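Long-range contacts in Succinylglutamatedesuccinylase/aspartoacylase (Rhodobacter sphaeroides 2.4.1, PDB 3CDX), which probably hydrolyses carbon-nitrogen bonds in linear amides as a metal-dependent member of the succinylglutamate desuccinylase/aspartoacylase family: residues I45-N50 and Q86-M91; S52-L57 and K238-I243; A272-L277 and A306-L311. All coordinates share one frame; numbering follows the deposited sequence.

Contact 1: I45-N50 and Q86-M91; sequences ITVVKN and QGRVIM
Thr-46 faces Met-91, and Val-48 faces Val-89, as hydrogen-bonded pairs of an antiparallel ladder in which 45-50 and 87-91 run at 176° to each other, their axes 4.8 Å apart. Each pair exchanges two backbone bonds, and the ladder closes on a third pair, where Gly-87 N reaches Asn-50 O at 2.7 Å. Gly-87 takes backbone angles at which a side chain would press on the preceding carbonyl oxygen.

Between these rungs lie the non-hydrogen-bonded pairs, Val-47 with Ile-90 and Lys-49 with Arg-88. Val-47 touches residues of both pairs through one methyl: CG2, anti to the backbone N, lies 3.8 Å from Ile-90 CG1 and equally close to CG of Arg-88. On the other face the Met-91 chain bends at chi3 (-65°), which brings CE to 4.0 Å from Thr-46 CG2. At one end a water joins the strands, 2.8 Å from Thr-46 OG1 and donating to Met-91 O.

The polar ends are positioned from outside the ladder. Arg-88 gives NE to Thr-55 OG1 and NH2 to Phe-17 O, while Asn-50 ND2 bonds to Val-85 O and Gln-86 OE1 accepts from Ser-52 N.

Strand 40-50 is thus held between strand 21-30 and strand 87-92, and the latter pairs in parallel with strand 55-60 beyond. Helix 68-79 packs on the face of Thr-46 and Met-91, with Ile-73, Leu-76 and Ala-77 against the methionine, whereas Ile-90 leans on Thr-55 and Leu-57.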
ATOM      1  N   ILE A  45     -28.893   9.631 -10.343  1.00 25.90           N
ATOM      2  CA  ILE A  45     -30.282   9.123 -10.241  1.00 27.60           C
ATOM      3  C   ILE A  45     -31.177   9.936 -11.188  1.00 27.89           C
ATOM      4  O   ILE A  45     -31.177  11.180 -11.135  1.00 28.05           O
ATOM      5  CB  ILE A  45     -30.922   9.325  -8.828  1.00 27.92           C
ATOM      6  CG1 ILE A  45     -30.141   8.637  -7.723  1.00 29.26           C
ATOM      7  CG2 ILE A  45     -32.407   8.838  -8.810  1.00 27.04           C
ATOM      8  CD1 ILE A  45     -30.632   9.034  -6.307  1.00 29.64           C
ATOM      9  N   THR A  46     -31.890   9.223 -12.071  1.00 27.69           N
ATOM     10  CA  THR A  46     -32.865   9.797 -12.989  1.00 27.37           C
ATOM     11  C   THR A  46     -34.207   9.129 -12.685  1.00 27.98           C
ATOM     12  O   THR A  46     -34.290   7.896 -12.516  1.00 27.41           O
ATOM     13  CB  THR A  46     -32.493   9.576 -14.490  1.00 26.93           C
ATOM     14  OG1 THR A  46     -31.183  10.097 -14.752  1.00 26.75           O
ATOM     15  CG2 THR A  46     -33.475  10.319 -15.424  1.00 26.78           C
ATOM     16  N   VAL A  47     -35.249   9.953 -12.575  1.00 29.22           N
ATOM     17  CA  VAL A  47     -36.615   9.461 -12.335  1.00 29.69           C
ATOM     18  C   VAL A  47     -37.515  10.093 -13.369  1.00 30.71           C
ATOM     19  O   VAL A  47     -37.449  11.320 -13.606  1.00 31.17           O
ATOM     20  CB  VAL A  47     -37.142   9.723 -10.889  1.00 29.80           C
ATOM     21  CG1 VAL A  47     -37.246  11.220 -10.596  1.00 31.56           C
ATOM     22  CG2 VAL A  47     -38.517   9.055 -10.666  1.00 30.37           C
ATOM     23  N   VAL A  48     -38.305   9.235 -14.015  1.00 30.66           N
ATOM     24  CA  VAL A  48     -39.377   9.665 -14.914  1.00 31.89           C
ATOM     25  C   VAL A  48     -40.698   9.178 -14.299  1.00 32.40           C
ATOM     26  O   VAL A  48     -40.876   7.983 -14.031  1.00 31.50           O
ATOM     27  CB  VAL A  48     -39.191   9.105 -16.368  1.00 31.62           C
ATOM     28  CG1 VAL A  48     -40.348   9.498 -17.259  1.00 32.66           C
ATOM     29  CG2 VAL A  48     -37.885   9.584 -16.983  1.00 30.17           C
ATOM     30  N   LYS A  49     -41.613  10.118 -14.077  1.00 33.92           N
ATOM     31  CA  LYS A  49     -42.937   9.798 -13.567  1.00 35.45           C
ATOM     32  C   LYS A  49     -44.008  10.430 -14.468  1.00 35.92           C
ATOM     33  O   LYS A  49     -43.957  11.608 -14.785  1.00 36.00           O
ATOM     34  CB  LYS A  49     -43.073  10.254 -12.114  1.00 34.89           C
ATOM     35  CG  LYS A  49     -44.371   9.817 -11.405  1.00 35.72           C
ATOM     36  CD  LYS A  49     -44.427  10.343  -9.977  1.00 36.90           C
ATOM     37  CE  LYS A  49     -45.848  10.715  -9.541  1.00 41.90           C
ATOM     38  NZ  LYS A  49     -46.741   9.555  -9.537  1.00 43.91           N
ATOM     39  N   ASN A  50     -44.972   9.617 -14.878  1.00 37.50           N
ATOM     40  CA  ASN A  50     -46.113  10.093 -15.657  1.00 38.30           C
ATOM     41  C   ASN A  50     -47.283   9.154 -15.468  1.00 38.82           C
ATOM     42  O   ASN A  50     -47.124   7.916 -15.437  1.00 39.12           O
ATOM     43  CB  ASN A  50     -45.763  10.164 -17.148  1.00 38.53           C
ATOM     44  CG  ASN A  50     -46.867  10.813 -18.002  1.00 40.36           C
ATOM     45  OD1 ASN A  50     -47.250  11.956 -17.784  1.00 42.05           O
ATOM     46  ND2 ASN A  50     -47.347  10.081 -19.005  1.00 40.97           N
ATOM     47  N   GLN A  86     -46.171   5.285 -18.237  1.00 35.02           N
ATOM     48  CA  GLN A  86     -47.354   5.130 -17.391  1.00 34.40           C
ATOM     49  C   GLN A  86     -47.004   4.427 -16.091  1.00 33.66           C
ATOM     50  O   GLN A  86     -47.047   3.194 -15.975  1.00 33.06           O
ATOM     51  CB  GLN A  86     -48.517   4.450 -18.138  1.00 34.63           C
ATOM     52  CG  GLN A  86     -49.153   5.331 -19.221  1.00 35.11           C
ATOM     53  CD  GLN A  86     -49.960   6.497 -18.664  1.00 37.69           C
ATOM     54  OE1 GLN A  86     -50.662   6.361 -17.650  1.00 40.00           O
ATOM     55  NE2 GLN A  86     -49.865   7.652 -19.321  1.00 36.48           N
ATOM     56  N   GLY A  87     -46.620   5.246 -15.115  1.00 32.81           N
ATOM     57  CA  GLY A  87     -46.079   4.753 -13.874  1.00 31.82           C
ATOM     58  C   GLY A  87     -44.816   5.522 -13.519  1.00 31.26           C
ATOM     59  O   GLY A  87     -44.779   6.751 -13.599  1.00 31.42           O
ATOM     60  N   ARG A  88     -43.766   4.785 -13.144  1.00 30.37           N
ATOM     61  CA  ARG A  88     -42.539   5.419 -12.642  1.00 28.57           C
ATOM     62  C   ARG A  88     -41.335   4.523 -12.872  1.00 28.10           C
ATOM     63  O   ARG A  88     -41.380   3.322 -12.572  1.00 27.64           O
ATOM     64  CB  ARG A  88     -42.666   5.789 -11.160  1.00 28.21           C
ATOM     65  CG  ARG A  88     -41.485   6.638 -10.630  1.00 28.69           C
ATOM     66  CD  ARG A  88     -41.718   7.197  -9.220  1.00 27.25           C
ATOM     67  NE  ARG A  88     -42.221   6.154  -8.331  1.00 27.35           N
ATOM     68  CZ  ARG A  88     -42.581   6.343  -7.068  1.00 28.27           C
ATOM     69  NH1 ARG A  88     -43.043   5.318  -6.368  1.00 31.50           N
ATOM     70  NH2 ARG A  88     -42.489   7.543  -6.502  1.00 28.04           N
ATOM     71  N   VAL A  89     -40.282   5.134 -13.428  1.00 27.41           N
ATOM     72  CA  VAL A  89     -38.978   4.492 -13.675  1.00 26.49           C
ATOM     73  C   VAL A  89     -37.887   5.249 -12.881  1.00 26.06           C
ATOM     74  O   VAL A  89     -37.705   6.454 -13.053  1.00 24.97           O
ATOM     75  CB  VAL A  89     -38.614   4.469 -15.170  1.00 26.91           C
ATOM     76  CG1 VAL A  89     -37.326   3.649 -15.413  1.00 25.75           C
ATOM     77  CG2 VAL A  89     -39.799   3.880 -16.011  1.00 25.40           C
ATOM     78  N   ILE A  90     -37.221   4.517 -11.989  1.00 25.29           N
ATOM     79  CA  ILE A  90     -36.060   5.005 -11.230  1.00 24.59           C
ATOM     80  C   ILE A  90     -34.790   4.283 -11.705  1.00 23.92           C
ATOM     81  O   ILE A  90     -34.727   3.048 -11.673  1.00 24.63           O
ATOM     82  CB  ILE A  90     -36.299   4.824  -9.725  1.00 24.52           C
ATOM     83  CG1 ILE A  90     -37.586   5.578  -9.317  1.00 24.63           C
ATOM     84  CG2 ILE A  90     -35.034   5.313  -8.861  1.00 25.10           C
ATOM     85  CD1 ILE A  90     -38.149   5.169  -8.001  1.00 25.16           C
ATOM     86  N   MET A  91     -33.783   5.054 -12.120  1.00 23.96           N
ATOM     87  CA  MET A  91     -32.573   4.540 -12.807  1.00 22.96           C
ATOM     88  C   MET A  91     -31.317   5.001 -12.090  1.00 23.86           C
ATOM     89  O   MET A  91     -31.073   6.194 -11.998  1.00 23.68           O
ATOM     90  CB  MET A  91     -32.546   4.988 -14.279  1.00 23.27           C
ATOM     91  CG  MET A  91     -33.691   4.309 -15.121  1.00 24.51           C
ATOM     92  SD  MET A  91     -34.117   5.088 -16.716  1.00 19.75           S
ATOM     93  CE  MET A  91     -34.765   6.645 -16.103  1.00 21.62           C
TER
HETATM   94  O   HOH W   1     -29.325   8.299 -13.766  1.00 28.52           O
HETATM   95  O   HOH W   2     -46.905   7.663 -12.294  1.00 50.93           O

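Contact 2: S52-L57 and K238-I243; sequences SGPTVL and KHMGVI
Pro-54 meets Met-240 and Val-242 with its ring, and this small apolar cluster is the close part of the contact. CG of the proline lies 3.9 Å from Met-240 CE and 3.6 Å from Met-240 O, so a methyl and a carbonyl oxygen of the same residue both border the ring. The methionine is folded to do this: chi2 (-71°) and chi3 (-65°) both turn the chain, and CE comes to the CB-CG edge of the proline ring, close to its plane. Val-242 slides past the ring in the opposite direction, its CG2 3.9 Å from Pro-54 CG, and the same methyl approaches Val-56 CG2 at 4.1 Å. Val-56 also stands 4.3 Å from Met-240 CG, a looser touch. An alanine in place of Pro-54 removes CG and CD, which would probably leave Val-242 CG2 without its ring partners and Met-240 CE with CB alone, opening a gap beside them.

No direct hydrogen bond crosses between the segments. On the looser side, where Ser-52 and Gly-241 are exposed, a water spans the two segments instead, placed to donate to Ser-52 O at 2.9 Å and to Gly-241 O at 2.8 Å.

Gly-241, at a phi of 77°, ends helix 223-239 with a Schellman motif, and its N bonds back to Lys-238 O. The helix terminus is therefore packed, through the residues flanking that glycine, against the start of strand 55-60, a junction of helix and parallel strand that fits the alpha/beta catalytic domain of this zinc-exopeptidase-like family.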
ATOM      1  N   SER A  52     -50.169   6.806 -14.671  1.00 38.95           N
ATOM      2  CA  SER A  52     -50.548   5.816 -13.697  1.00 39.57           C
ATOM      3  C   SER A  52     -49.927   4.449 -13.989  1.00 38.38           C
ATOM      4  O   SER A  52     -50.063   3.906 -15.095  1.00 39.38           O
ATOM      5  CB  SER A  52     -52.081   5.704 -13.680  1.00 40.20           C
ATOM      6  OG  SER A  52     -52.548   5.371 -12.390  1.00 43.57           O
ATOM      7  N   GLY A  53     -49.279   3.867 -12.989  1.00 37.31           N
ATOM      8  CA  GLY A  53     -48.664   2.534 -13.155  1.00 35.32           C
ATOM      9  C   GLY A  53     -47.676   2.194 -12.057  1.00 33.40           C
ATOM     10  O   GLY A  53     -47.518   2.973 -11.108  1.00 33.45           O
ATOM     11  N   PRO A  54     -47.037   1.014 -12.165  1.00 32.42           N
ATOM     12  CA  PRO A  54     -46.099   0.508 -11.169  1.00 31.68           C
ATOM     13  C   PRO A  54     -44.732   1.198 -11.278  1.00 30.97           C
ATOM     14  O   PRO A  54     -44.460   1.938 -12.259  1.00 30.03           O
ATOM     15  CB  PRO A  54     -46.000  -0.982 -11.504  1.00 31.50           C
ATOM     16  CG  PRO A  54     -46.273  -1.067 -12.959  1.00 32.93           C
ATOM     17  CD  PRO A  54     -47.235   0.057 -13.274  1.00 32.35           C
ATOM     18  N   THR A  55     -43.895   0.997 -10.256  1.00 29.44           N
ATOM     19  CA  THR A  55     -42.572   1.607 -10.274  1.00 28.29           C
ATOM     20  C   THR A  55     -41.576   0.519 -10.634  1.00 27.43           C
ATOM     21  O   THR A  55     -41.571  -0.526  -9.996  1.00 25.92           O
ATOM     22  CB  THR A  55     -42.215   2.267  -8.923  1.00 29.32           C
ATOM     23  OG1 THR A  55     -43.043   3.429  -8.713  1.00 29.60           O
ATOM     24  CG2 THR A  55     -40.696   2.702  -8.885  1.00 26.84           C
ATOM     25  N   VAL A  56     -40.744   0.779 -11.652  1.00 26.93           N
ATOM     26  CA  VAL A  56     -39.642  -0.120 -12.006  1.00 27.07           C
ATOM     27  C   VAL A  56     -38.310   0.475 -11.588  1.00 26.20           C
ATOM     28  O   VAL A  56     -37.954   1.559 -12.005  1.00 26.16           O
ATOM     29  CB  VAL A  56     -39.620  -0.416 -13.532  1.00 28.30           C
ATOM     30  CG1 VAL A  56     -38.407  -1.254 -13.898  1.00 26.52           C
ATOM     31  CG2 VAL A  56     -40.960  -1.089 -13.970  1.00 28.26           C
ATOM     32  N   LEU A  57     -37.562  -0.252 -10.763  1.00 26.12           N
ATOM     33  CA  LEU A  57     -36.262   0.245 -10.317  1.00 24.92           C
ATOM     34  C   LEU A  57     -35.161  -0.536 -11.008  1.00 25.15           C
ATOM     35  O   LEU A  57     -35.121  -1.773 -10.925  1.00 25.39           O
ATOM     36  CB  LEU A  57     -36.147   0.185  -8.793  1.00 24.90           C
ATOM     37  CG  LEU A  57     -34.757   0.314  -8.141  1.00 24.76           C
ATOM     38  CD1 LEU A  57     -34.145   1.727  -8.291  1.00 23.15           C
ATOM     39  CD2 LEU A  57     -34.831  -0.122  -6.683  1.00 23.78           C
ATOM     40  N   LYS A 238     -42.156  -2.766 -20.820  1.00 30.07           N
ATOM     41  CA  LYS A 238     -43.289  -3.169 -21.646  1.00 31.20           C
ATOM     42  C   LYS A 238     -44.143  -4.212 -20.918  1.00 31.36           C
ATOM     43  O   LYS A 238     -45.361  -4.051 -20.834  1.00 31.64           O
ATOM     44  CB  LYS A 238     -42.814  -3.671 -23.026  1.00 30.79           C
ATOM     45  CG  LYS A 238     -42.161  -2.558 -23.843  1.00 29.73           C
ATOM     46  CD  LYS A 238     -41.600  -3.101 -25.124  1.00 30.94           C
ATOM     47  CE  LYS A 238     -41.127  -1.984 -26.030  1.00 32.12           C
ATOM     48  NZ  LYS A 238     -40.238  -2.594 -27.110  1.00 33.30           N
ATOM     49  N   HIS A 239     -43.487  -5.234 -20.358  1.00 31.52           N
ATOM     50  CA  HIS A 239     -44.125  -6.252 -19.545  1.00 31.59           C
ATOM     51  C   HIS A 239     -44.930  -5.629 -18.420  1.00 32.78           C
ATOM     52  O   HIS A 239     -46.021  -6.072 -18.092  1.00 32.70           O
ATOM     53  CB  HIS A 239     -43.080  -7.179 -18.947  1.00 31.78           C
ATOM     54  CG  HIS A 239     -43.628  -8.187 -17.982  1.00 30.83           C
ATOM     55  ND1 HIS A 239     -44.393  -9.262 -18.381  1.00 31.68           N
ATOM     56  CD2 HIS A 239     -43.492  -8.303 -16.640  1.00 32.57           C
ATOM     57  CE1 HIS A 239     -44.719  -9.993 -17.326  1.00 29.87           C
ATOM     58  NE2 HIS A 239     -44.176  -9.440 -16.257  1.00 34.08           N
ATOM     59  N   MET A 240     -44.403  -4.587 -17.816  1.00 32.37           N
ATOM     60  CA  MET A 240     -45.080  -4.076 -16.649  1.00 33.24           C
ATOM     61  C   MET A 240     -46.160  -3.067 -17.019  1.00 33.04           C
ATOM     62  O   MET A 240     -46.886  -2.595 -16.135  1.00 32.89           O
ATOM     63  CB  MET A 240     -44.069  -3.484 -15.656  1.00 32.10           C
ATOM     64  CG  MET A 240     -43.195  -4.558 -15.017  1.00 32.60           C
ATOM     65  SD  MET A 240     -43.961  -5.677 -13.828  1.00 27.28           S
ATOM     66  CE  MET A 240     -44.357  -4.461 -12.566  1.00 29.75           C
ATOM     67  N   GLY A 241     -46.237  -2.749 -18.318  1.00 33.39           N
ATOM     68  CA  GLY A 241     -47.199  -1.790 -18.869  1.00 32.99           C
ATOM     69  C   GLY A 241     -46.855  -0.338 -18.623  1.00 32.78           C
ATOM     70  O   GLY A 241     -47.735   0.531 -18.620  1.00 32.80           O
ATOM     71  N   VAL A 242     -45.563  -0.058 -18.427  1.00 32.69           N
ATOM     72  CA  VAL A 242     -45.077   1.298 -18.127  1.00 31.38           C
ATOM     73  C   VAL A 242     -44.795   2.064 -19.430  1.00 32.37           C
ATOM     74  O   VAL A 242     -44.955   3.265 -19.498  1.00 32.07           O
ATOM     75  CB  VAL A 242     -43.834   1.248 -17.163  1.00 31.09           C
ATOM     76  CG1 VAL A 242     -43.221   2.618 -16.932  1.00 28.39           C
ATOM     77  CG2 VAL A 242     -44.231   0.617 -15.855  1.00 28.22           C
ATOM     78  N   ILE A 243     -44.374   1.347 -20.467  1.00 33.24           N
ATOM     79  CA  ILE A 243     -44.253   1.930 -21.783  1.00 35.09           C
ATOM     80  C   ILE A 243     -44.970   1.029 -22.781  1.00 35.92           C
ATOM     81  O   ILE A 243     -45.234  -0.139 -22.501  1.00 34.69           O
ATOM     82  CB  ILE A 243     -42.763   2.147 -22.218  1.00 35.14           C
ATOM     83  CG1 ILE A 243     -42.126   0.824 -22.633  1.00 35.04           C
ATOM     84  CG2 ILE A 243     -41.961   2.834 -21.083  1.00 34.74           C
ATOM     85  CD1 ILE A 243     -40.677   0.920 -23.049  1.00 36.28           C
TER
HETATM   86  O   HOH W   3     -49.391   1.530 -16.557  1.00 31.59           O

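Contact 3: A272-L277 and A306-L311; sequences APRTGL and APLELL
Pro-273 reaches across to two leucines of 306-311 with CG and CD of its ring, and the two approaches differ. Toward Leu-308 the side chains meet tip to tip, CG of the proline standing 3.8 Å from Leu-308 CD2. Leu-310 slides past the ring in the opposite direction, with its CD2 3.8 Å from Pro-273 CD.

The leucines arrive by different torsions. Leu-308 holds CG anti to its backbone N (chi1 178°), beside the carbonyl carbon; Leu-310 holds CG anti to the carbonyl carbon (chi1 -55°), beside the backbone N. From alternate positions on one strand, each leucine presents a CD2 methyl to the same proline. The other methyl of Leu-310, CD1, approaches the backbone at Ala-272 CA, 4.3 Å away. Arg-274 adds a looser touch of CG on Leu-308 CD2, also at 4.3 Å, while its guanidinium serves another partner: NH1 forms a salt bridge with Asp-302 of a third subunit.

Strand 308-311 is an outermost strand, within this chain, of a four-stranded antiparallel sheet. Strand 293-298 lies between it and 276-280, and Ile-297 of that middle strand also packs on Pro-273.

Across the two segments the contact is wholly apolar, with no hydrogen bond. It depends on the fit of methyl groups to a proline ring, so it is probably less demanding in direction than a backbone ladder, and the charge of Arg-274 is engaged elsewhere.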
ATOM      1  N   ALA A 272     -11.341 -25.559  -7.938  1.00 32.44           N
ATOM      2  CA  ALA A 272      -9.882 -25.740  -7.936  1.00 31.73           C
ATOM      3  C   ALA A 272      -9.352 -26.251  -6.567  1.00 31.55           C
ATOM      4  O   ALA A 272      -9.487 -25.544  -5.551  1.00 31.14           O
ATOM      5  CB  ALA A 272      -9.182 -24.418  -8.310  1.00 31.42           C
ATOM      6  N   PRO A 273      -8.748 -27.461  -6.532  1.00 30.74           N
ATOM      7  CA  PRO A 273      -8.202 -27.920  -5.245  1.00 31.01           C
ATOM      8  C   PRO A 273      -6.825 -27.358  -4.960  1.00 30.73           C
ATOM      9  O   PRO A 273      -6.332 -27.443  -3.833  1.00 30.54           O
ATOM     10  CB  PRO A 273      -8.119 -29.446  -5.422  1.00 31.35           C
ATOM     11  CG  PRO A 273      -8.574 -29.736  -6.856  1.00 30.20           C
ATOM     12  CD  PRO A 273      -8.574 -28.472  -7.589  1.00 30.59           C
ATOM     13  N   ARG A 274      -6.181 -26.831  -5.994  1.00 30.01           N
ATOM     14  CA  ARG A 274      -4.860 -26.270  -5.831  1.00 30.43           C
ATOM     15  C   ARG A 274      -4.782 -24.931  -6.545  1.00 29.54           C
ATOM     16  O   ARG A 274      -5.506 -24.675  -7.511  1.00 29.37           O
ATOM     17  CB  ARG A 274      -3.758 -27.226  -6.335  1.00 31.19           C
ATOM     18  CG  ARG A 274      -3.601 -28.576  -5.594  1.00 34.70           C
ATOM     19  CD  ARG A 274      -3.030 -28.478  -4.149  1.00 39.74           C
ATOM     20  NE  ARG A 274      -3.143 -29.770  -3.469  1.00 43.94           N
ATOM     21  CZ  ARG A 274      -3.179 -29.970  -2.145  1.00 48.91           C
ATOM     22  NH1 ARG A 274      -3.114 -28.962  -1.282  1.00 49.20           N
ATOM     23  NH2 ARG A 274      -3.295 -31.212  -1.677  1.00 50.83           N
ATOM     24  N   THR A 275      -3.918 -24.065  -6.033  1.00 29.36           N
ATOM     25  CA  THR A 275      -3.536 -22.851  -6.754  1.00 28.87           C
ATOM     26  C   THR A 275      -2.644 -23.177  -7.967  1.00 28.81           C
ATOM     27  O   THR A 275      -1.662 -23.909  -7.860  1.00 29.27           O
ATOM     28  CB  THR A 275      -2.893 -21.868  -5.782  1.00 28.39           C
ATOM     29  OG1 THR A 275      -3.880 -21.511  -4.806  1.00 26.55           O
ATOM     30  CG2 THR A 275      -2.403 -20.577  -6.511  1.00 28.93           C
ATOM     31  N   GLY A 276      -3.022 -22.693  -9.141  1.00 28.52           N
ATOM     32  CA  GLY A 276      -2.142 -22.803 -10.286  1.00 27.54           C
ATOM     33  C   GLY A 276      -2.770 -22.192 -11.518  1.00 27.26           C
ATOM     34  O   GLY A 276      -3.700 -21.413 -11.407  1.00 27.73           O
ATOM     35  N   LEU A 277      -2.266 -22.571 -12.686  1.00 27.02           N
ATOM     36  CA  LEU A 277      -2.689 -22.011 -13.962  1.00 26.62           C
ATOM     37  C   LEU A 277      -3.728 -22.939 -14.602  1.00 26.75           C
ATOM     38  O   LEU A 277      -3.406 -24.028 -15.122  1.00 26.19           O
ATOM     39  CB  LEU A 277      -1.461 -21.781 -14.880  1.00 26.39           C
ATOM     40  CG  LEU A 277      -1.694 -21.351 -16.354  1.00 27.57           C
ATOM     41  CD1 LEU A 277      -2.802 -20.326 -16.508  1.00 23.76           C
ATOM     42  CD2 LEU A 277      -0.403 -20.813 -16.997  1.00 26.63           C
ATOM     43  N   ALA A 306       3.173 -33.105 -13.829  1.00 35.00           N
ATOM     44  CA  ALA A 306       1.962 -33.169 -14.627  1.00 34.92           C
ATOM     45  C   ALA A 306       0.864 -32.270 -14.074  1.00 34.13           C
ATOM     46  O   ALA A 306       0.702 -32.150 -12.871  1.00 32.98           O
ATOM     47  CB  ALA A 306       1.423 -34.621 -14.745  1.00 35.20           C
ATOM     48  N   PRO A 307       0.094 -31.645 -14.976  1.00 34.44           N
ATOM     49  CA  PRO A 307      -1.032 -30.827 -14.526  1.00 33.95           C
ATOM     50  C   PRO A 307      -2.143 -31.650 -13.870  1.00 34.11           C
ATOM     51  O   PRO A 307      -2.312 -32.853 -14.141  1.00 32.71           O
ATOM     52  CB  PRO A 307      -1.534 -30.175 -15.813  1.00 33.14           C
ATOM     53  CG  PRO A 307      -1.074 -31.077 -16.894  1.00 34.65           C
ATOM     54  CD  PRO A 307       0.234 -31.636 -16.445  1.00 33.70           C
ATOM     55  N   LEU A 308      -2.920 -30.985 -13.031  1.00 34.16           N
ATOM     56  CA  LEU A 308      -4.011 -31.679 -12.368  1.00 34.18           C
ATOM     57  C   LEU A 308      -5.305 -31.566 -13.172  1.00 33.47           C
ATOM     58  O   LEU A 308      -5.858 -30.476 -13.319  1.00 32.12           O
ATOM     59  CB  LEU A 308      -4.179 -31.150 -10.937  1.00 34.10           C
ATOM     60  CG  LEU A 308      -5.295 -31.703 -10.056  1.00 34.23           C
ATOM     61  CD1 LEU A 308      -4.974 -33.171  -9.636  1.00 35.84           C
ATOM     62  CD2 LEU A 308      -5.427 -30.791  -8.805  1.00 34.33           C
ATOM     63  N   GLU A 309      -5.790 -32.713 -13.669  1.00 33.12           N
ATOM     64  CA  GLU A 309      -7.057 -32.775 -14.404  1.00 32.86           C
ATOM     65  C   GLU A 309      -8.272 -32.563 -13.493  1.00 32.58           C
ATOM     66  O   GLU A 309      -8.379 -33.210 -12.427  1.00 31.16           O
ATOM     67  CB  GLU A 309      -7.196 -34.143 -15.087  1.00 33.10           C
ATOM     68  CG  GLU A 309      -8.388 -34.222 -16.097  1.00 33.58           C
ATOM     69  CD  GLU A 309      -8.579 -35.642 -16.677  1.00 34.30           C
ATOM     70  OE1 GLU A 309      -7.867 -36.549 -16.222  1.00 35.36           O
ATOM     71  OE2 GLU A 309      -9.434 -35.837 -17.564  1.00 33.48           O
ATOM     72  N   LEU A 310      -9.186 -31.678 -13.918  1.00 31.49           N
ATOM     73  CA  LEU A 310     -10.501 -31.487 -13.242  1.00 31.88           C
ATOM     74  C   LEU A 310     -11.626 -31.989 -14.120  1.00 31.97           C
ATOM     75  O   LEU A 310     -11.569 -31.803 -15.332  1.00 32.08           O
ATOM     76  CB  LEU A 310     -10.795 -29.994 -12.933  1.00 30.57           C
ATOM     77  CG  LEU A 310      -9.742 -29.218 -12.121  1.00 31.86           C
ATOM     78  CD1 LEU A 310     -10.257 -27.894 -11.583  1.00 29.78           C
ATOM     79  CD2 LEU A 310      -9.175 -30.080 -10.982  1.00 33.93           C
ATOM     80  N   LEU A 311     -12.666 -32.573 -13.509  1.00 32.36           N
ATOM     81  CA  LEU A 311     -13.825 -33.084 -14.258  1.00 33.21           C
ATOM     82  C   LEU A 311     -15.104 -32.339 -13.896  1.00 33.43           C
ATOM     83  O   LEU A 311     -15.281 -31.971 -12.739  1.00 34.51           O
ATOM     84  CB  LEU A 311     -14.045 -34.588 -13.980  1.00 32.91           C
ATOM     85  CG  LEU A 311     -12.835 -35.524 -14.049  1.00 33.98           C
ATOM     86  CD1 LEU A 311     -13.281 -36.954 -13.660  1.00 35.36           C
ATOM     87  CD2 LEU A 311     -12.203 -35.491 -15.437  1.00 33.39           C
TER

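Contacts 1 and 2 form one continuous region, their centres 9 Å apart. Segment 86-91 serves both: Arg-88 O lies 2.8 Å from Val-56 N, and Gln-86 N lies 2.7 Å from Val-242 O, each a probable hydrogen bond. Their segments alternate along the chain, which interlocks them. Contact 3 follows later in sequence and lies on the opposite side of the chain's centre, 49 Å from contact 1 and 48 Å from contact 2, centre to centre. Contacts 1 and 3 nevertheless both touch the second subunit. None of the three includes the calcium ligands His-63, Glu-66 and His-149; all lie away from that site.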